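Local coordinates for protein purine nucleoside phosphorylase (Thermus thermophilus, PDB 6TK9) that probably catalyses the reversible phosphorolysis of purine nucleosides such as inosine and guanosine, giving the free base and ribose 1-phosphate, at residues V23-G28 against V74-G79; V41-Y46 against R63-R68. One frame throughout, in Å; residues are numbered along the deposited sequence.

Interaction 1. Residues V23-G28 against V74-G79; sequences VGLVLG and VLVYKG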
loop_
_atom_site.group_PDB
_atom_site.type_symbol
_atom_site.label_atom_id
_atom_site.label_comp_id
_atom_site.label_asym_id
_atom_site.label_seq_id
_atom_site.Cartn_x
_atom_site.Cartn_y
_atom_site.Cartn_z
ATOM N N VAL A 23 -7.288 39.733 -9.495
ATOM C CA VAL A 23 -6.881 38.598 -8.633
ATOM C C VAL A 23 -8.000 38.333 -7.632
ATOM O O VAL A 23 -8.415 39.255 -6.922
ATOM C CB VAL A 23 -5.531 38.855 -7.941
ATOM C CG1 VAL A 23 -5.151 37.717 -7.005
ATOM C CG2 VAL A 23 -4.415 39.088 -8.948
ATOM N N GLY A 24 -8.476 37.092 -7.627
ATOM C CA GLY A 24 -9.392 36.557 -6.615
ATOM C C GLY A 24 -8.576 36.002 -5.490
ATOM O O GLY A 24 -7.490 35.532 -5.748
ATOM N N LEU A 25 -9.092 36.075 -4.282
ATOM C CA LEU A 25 -8.407 35.589 -3.074
ATOM C C LEU A 25 -9.503 35.152 -2.104
ATOM O O LEU A 25 -10.320 36.002 -1.779
ATOM C CB LEU A 25 -7.556 36.750 -2.554
ATOM C CG LEU A 25 -6.995 36.581 -1.147
ATOM C CD1 LEU A 25 -5.968 35.460 -1.097
ATOM C CD2 LEU A 25 -6.378 37.878 -0.669
ATOM N N VAL A 26 -9.567 33.863 -1.754
ATOM C CA VAL A 26 -10.591 33.278 -0.835
ATOM C C VAL A 26 -9.886 33.016 0.491
ATOM O O VAL A 26 -8.890 32.275 0.494
ATOM C CB VAL A 26 -11.241 31.994 -1.397
ATOM C CG1 VAL A 26 -12.177 31.337 -0.394
ATOM C CG2 VAL A 26 -11.999 32.231 -2.691
ATOM N N LEU A 27 -10.357 33.659 1.554
ATOM C CA LEU A 27 -9.766 33.560 2.905
ATOM C C LEU A 27 -10.605 32.549 3.690
ATOM O O LEU A 27 -11.809 32.718 3.738
ATOM C CB LEU A 27 -9.724 34.951 3.568
ATOM C CG LEU A 27 -8.909 36.021 2.823
ATOM C CD1 LEU A 27 -9.061 37.397 3.460
ATOM C CD2 LEU A 27 -7.446 35.653 2.724
ATOM N N GLY A 28 -9.972 31.533 4.272
ATOM C CA GLY A 28 -10.666 30.446 4.989
ATOM C C GLY A 28 -10.691 30.682 6.481
ATOM O O GLY A 28 -10.557 31.844 6.915
ATOM N N VAL A 74 -8.067 43.673 -6.407
ATOM C CA VAL A 74 -8.355 42.292 -5.910
ATOM C C VAL A 74 -9.836 42.140 -5.552
ATOM O O VAL A 74 -10.450 43.133 -5.111
ATOM C CB VAL A 74 -7.440 41.913 -4.734
ATOM C CG1 VAL A 74 -5.985 41.982 -5.150
ATOM C CG2 VAL A 74 -7.669 42.767 -3.502
ATOM N N LEU A 75 -10.383 40.940 -5.807
ATOM C CA LEU A 75 -11.644 40.413 -5.217
ATOM C C LEU A 75 -11.259 39.534 -4.027
ATOM O O LEU A 75 -10.584 38.525 -4.244
ATOM C CB LEU A 75 -12.407 39.604 -6.272
ATOM C CG LEU A 75 -13.841 39.210 -5.910
ATOM C CD1 LEU A 75 -14.721 40.430 -5.693
ATOM C CD2 LEU A 75 -14.449 38.345 -6.993
ATOM N N VAL A 76 -11.614 39.947 -2.811
ATOM C CA VAL A 76 -11.382 39.159 -1.562
ATOM C C VAL A 76 -12.742 38.637 -1.068
ATOM O O VAL A 76 -13.676 39.427 -0.938
ATOM C CB VAL A 76 -10.623 39.996 -0.515
ATOM C CG1 VAL A 76 -10.389 39.233 0.782
ATOM C CG2 VAL A 76 -9.305 40.506 -1.081
ATOM N N TYR A 77 -12.863 37.322 -0.903
ATOM C CA TYR A 77 -13.968 36.605 -0.224
ATOM C C TYR A 77 -13.584 36.505 1.235
ATOM O O TYR A 77 -12.670 35.759 1.524
ATOM C CB TYR A 77 -14.153 35.217 -0.837
ATOM C CG TYR A 77 -14.583 35.273 -2.276
ATOM C CD1 TYR A 77 -13.653 35.377 -3.292
ATOM C CD2 TYR A 77 -15.917 35.340 -2.617
ATOM C CE1 TYR A 77 -14.040 35.472 -4.617
ATOM C CE2 TYR A 77 -16.320 35.440 -3.937
ATOM C CZ TYR A 77 -15.379 35.491 -4.941
ATOM O OH TYR A 77 -15.776 35.562 -6.241
ATOM N N LYS A 78 -14.149 37.340 2.092
ATOM C CA LYS A 78 -13.884 37.254 3.550
ATOM C C LYS A 78 -14.724 36.076 4.067
ATOM O O LYS A 78 -15.914 36.290 4.368
ATOM C CB LYS A 78 -14.152 38.590 4.265
ATOM C CG LYS A 78 -13.887 38.550 5.769
ATOM C CD LYS A 78 -13.869 39.877 6.532
ATOM C CE LYS A 78 -13.453 39.648 7.977
ATOM N NZ LYS A 78 -13.287 40.905 8.746
ATOM N N GLY A 79 -14.135 34.876 4.087
ATOM C CA GLY A 79 -14.821 33.600 4.398
ATOM C C GLY A 79 -15.460 32.970 3.164
ATOM O O GLY A 79 -15.472 33.627 2.103
#

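Interaction 2. Residues V41-Y46 against R63-R68; sequences VAEIPY and RLVLGR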
loop_
_atom_site.group_PDB
_atom_site.type_symbol
_atom_site.label_atom_id
_atom_site.label_comp_id
_atom_site.label_asym_id
_atom_site.label_seq_id
_atom_site.Cartn_x
_atom_site.Cartn_y
_atom_site.Cartn_z
ATOM N N VAL A 41 -13.176 49.532 -2.029
ATOM C CA VAL A 41 -14.061 50.334 -2.932
ATOM C C VAL A 41 -15.503 49.811 -2.790
ATOM O O VAL A 41 -16.439 50.628 -2.855
ATOM C CB VAL A 41 -13.532 50.328 -4.382
ATOM C CG1 VAL A 41 -13.356 48.925 -4.930
ATOM C CG2 VAL A 41 -14.400 51.147 -5.317
ATOM N N ALA A 42 -15.689 48.511 -2.523
ATOM C CA ALA A 42 -17.001 47.899 -2.192
ATOM C C ALA A 42 -16.825 46.828 -1.116
ATOM O O ALA A 42 -15.740 46.219 -1.056
ATOM C CB ALA A 42 -17.626 47.285 -3.417
ATOM N N GLU A 43 -17.868 46.626 -0.309
ATOM C CA GLU A 43 -17.953 45.601 0.761
ATOM C C GLU A 43 -19.415 45.130 0.826
ATOM O O GLU A 43 -20.223 45.799 1.506
ATOM C CB GLU A 43 -17.433 46.153 2.095
ATOM C CG GLU A 43 -17.631 45.210 3.284
ATOM C CD GLU A 43 -16.772 45.475 4.520
ATOM O OE1 GLU A 43 -16.043 46.480 4.526
ATOM O OE2 GLU A 43 -16.829 44.666 5.480
ATOM N N ILE A 44 -19.738 44.034 0.127
ATOM C CA ILE A 44 -21.112 43.462 0.013
ATOM C C ILE A 44 -21.197 42.139 0.771
ATOM O O ILE A 44 -20.582 41.153 0.374
ATOM C CB ILE A 44 -21.476 43.272 -1.467
ATOM C CG1 ILE A 44 -21.028 44.457 -2.330
ATOM C CG2 ILE A 44 -22.966 42.991 -1.590
ATOM C CD1 ILE A 44 -20.795 44.103 -3.771
ATOM N N PRO A 45 -22.015 42.039 1.840
ATOM C CA PRO A 45 -22.279 40.746 2.470
ATOM C C PRO A 45 -22.965 39.780 1.487
ATOM O O PRO A 45 -23.685 40.224 0.603
ATOM C CB PRO A 45 -23.194 41.040 3.666
ATOM C CG PRO A 45 -23.629 42.492 3.516
ATOM C CD PRO A 45 -22.767 43.136 2.454
ATOM N N TYR A 46 -22.726 38.479 1.658
ATOM C CA TYR A 46 -23.139 37.413 0.707
ATOM C C TYR A 46 -24.670 37.394 0.583
ATOM O O TYR A 46 -25.173 37.278 -0.573
ATOM C CB TYR A 46 -22.539 36.081 1.150
ATOM C CG TYR A 46 -21.040 35.950 1.002
ATOM C CD1 TYR A 46 -20.291 36.845 0.252
ATOM C CD2 TYR A 46 -20.373 34.868 1.562
ATOM C CE1 TYR A 46 -18.919 36.701 0.121
ATOM C CE2 TYR A 46 -19.008 34.695 1.419
ATOM C CZ TYR A 46 -18.277 35.614 0.687
ATOM O OH TYR A 46 -16.933 35.447 0.545
ATOM N N ARG A 63 -18.421 38.137 3.438
ATOM C CA ARG A 63 -18.402 39.497 2.859
ATOM C C ARG A 63 -17.548 39.485 1.600
ATOM O O ARG A 63 -16.396 39.082 1.686
ATOM C CB ARG A 63 -17.831 40.488 3.875
ATOM C CG ARG A 63 -18.576 40.515 5.201
ATOM C CD ARG A 63 -18.542 41.888 5.832
ATOM N NE ARG A 63 -19.801 42.226 6.484
ATOM C CZ ARG A 63 -20.112 43.430 6.963
ATOM N NH1 ARG A 63 -19.256 44.440 6.874
ATOM N NH2 ARG A 63 -21.290 43.616 7.535
ATOM N N LEU A 64 -18.095 39.909 0.467
ATOM C CA LEU A 64 -17.295 40.110 -0.763
ATOM C C LEU A 64 -16.649 41.498 -0.691
ATOM O O LEU A 64 -17.376 42.477 -0.483
ATOM C CB LEU A 64 -18.183 39.967 -2.001
ATOM C CG LEU A 64 -17.397 39.881 -3.308
ATOM C CD1 LEU A 64 -16.611 38.578 -3.357
ATOM C CD2 LEU A 64 -18.309 40.010 -4.518
ATOM N N VAL A 65 -15.330 41.580 -0.855
ATOM C CA VAL A 65 -14.559 42.852 -0.782
ATOM C C VAL A 65 -13.851 43.066 -2.121
ATOM O O VAL A 65 -13.046 42.204 -2.503
ATOM C CB VAL A 65 -13.558 42.815 0.382
ATOM C CG1 VAL A 65 -12.586 43.975 0.316
ATOM C CG2 VAL A 65 -14.254 42.775 1.731
ATOM N N LEU A 66 -14.160 44.170 -2.805
ATOM C CA LEU A 66 -13.408 44.667 -3.984
ATOM C C LEU A 66 -12.534 45.834 -3.534
ATOM O O LEU A 66 -13.028 46.688 -2.763
ATOM C CB LEU A 66 -14.391 45.094 -5.074
ATOM C CG LEU A 66 -15.118 43.943 -5.770
ATOM C CD1 LEU A 66 -16.620 44.093 -5.635
ATOM C CD2 LEU A 66 -14.731 43.843 -7.233
ATOM N N GLY A 67 -11.278 45.858 -3.979
ATOM C CA GLY A 67 -10.331 46.912 -3.586
ATOM C C GLY A 67 -8.898 46.670 -4.021
ATOM O O GLY A 67 -8.641 45.958 -5.017
ATOM N N ARG A 68 -7.985 47.316 -3.307
ATOM C CA ARG A 68 -6.541 47.357 -3.632
ATOM C C ARG A 68 -5.813 46.745 -2.433
ATOM O O ARG A 68 -6.135 47.110 -1.295
ATOM C CB ARG A 68 -6.147 48.802 -3.957
ATOM C CG ARG A 68 -4.862 48.960 -4.755
ATOM C CD ARG A 68 -4.778 50.337 -5.396
ATOM N NE ARG A 68 -5.635 50.379 -6.575
ATOM C CZ ARG A 68 -5.313 49.889 -7.782
ATOM N NH1 ARG A 68 -6.181 49.956 -8.780
ATOM N NH2 ARG A 68 -4.137 49.314 -7.992
#

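Interaction 1. Residues V23-G28 against V74-G79
Val26 and Tyr77 meet on one face of a two-strand parallel ladder, with CG2 of Val26 lying 3.6 Å from CD1 of Tyr77 at the side of the ring nearer the backbone. That methyl comes in obliquely, while the carbonyl oxygen of Leu25 sits at the ring edge, near its plane. On the other face Val76 divides its two methyls between two leucines. Its CG1, anti to the backbone N (chi1 179°), reaches CD1 of Leu27 at 3.5 Å; its CG2 lies 4.0 Å from CD2 of Leu25, the two side chains leaving neighbouring strands alongside each other.

Between these two layers of side chains the backbones exchange hydrogen bonds in the staggered parallel pattern. Leu75 N gives to Val23 O at 2.8 Å, and Tyr77 N to Leu25 O at 3.0 Å. Leu27 N returns a nearly straight bond to Tyr77 O at 3.1 Å, with an N-H...O angle of 167°. The bonds from Leu25 N to Leu75 O and from Gly79 N to Leu27 O are bent and weak, the second falling where the strands end. This ladder belongs to the central mixed sheet of the phosphorylase superfamily fold, strand 23-27 lying between 72-78 and 106-115. Gly24 adds a CA-H...O contact, its CA 3.3 Å from Leu75 O.

Farther out, strand 106-115 bonds to the opposite backbone edge of 23-27 through Gly24 and Val26, and Thr110 OG1 is hydrogen-bonded to both Val26 O and Gly28 N. Beyond the ring of Tyr77, its OH makes a weak bond to Pro95 O. Lys78, extended on the face that carries Val76 and Leu27, carries its NZ to a salt bridge with Asp36 OD1.

Interaction 2. Residues V41-Y46 against R63-R68
Tyr46 lays one face of its ring over the backbone of Arg63, whose N sits 3.6 Å above the plane over the ring centre, while CB of Leu64 lies in plane at the ring edge. This closes one end of an antiparallel ladder whose other end carries a classic beta bulge: Val41 and Ala42 both face Leu66, and their N atoms share Leu66 O at 2.9 Å from Val41 N and 3.2 Å from Ala42 N. On the face carrying Glu43, its extended side chain and the bent chain of Arg63 cross obliquely. Carboxylate and guanidinium stand 86° apart: OE2 of Glu43 lies in the guanidinium plane and forms a salt bridge with Arg63 NH1 at 2.8 Å, but the nitrogen approaches from above the carboxylate. The other face is apolar, with Ile44 and Leu66 packing on Val13 of helix 4-14.

The phenol OH of Tyr46 reaches past the ladder to Gly79 O for a hydrogen bond. An alanine here would probably leave Gly79 O without that donor and open a gap over the backbone of Arg63 and Leu64. Between ring and bulge, Ile44 and Leu64 form a hydrogen-bonded pair, in which Leu64 N meets Ile44 O at 2.8 Å from above the carbonyl plane.

How the interactions relate
Strand 72-78 is what the two contacts share: interaction 1 pairs it in parallel with 23-27, while its other backbone edge runs antiparallel to strand 63-66 of interaction 2. The centres are therefore just 9 Å apart, and backbone hydrogen bonds join them, among them the probable ones from Val76 N to Val65 O and Val74 N to Gly67 O, both 2.7 Å; Tyr46 OH to Gly79 O is a further tie. Tyr77 also packs against Tyr46 and Leu64. In sequence, both segments of interaction 2 fall between the two strands that interaction 1 brings together. Interaction 2 lies farther out, its centre about 17 Å from that of the chain against about 8 Å, yet is still largely buried.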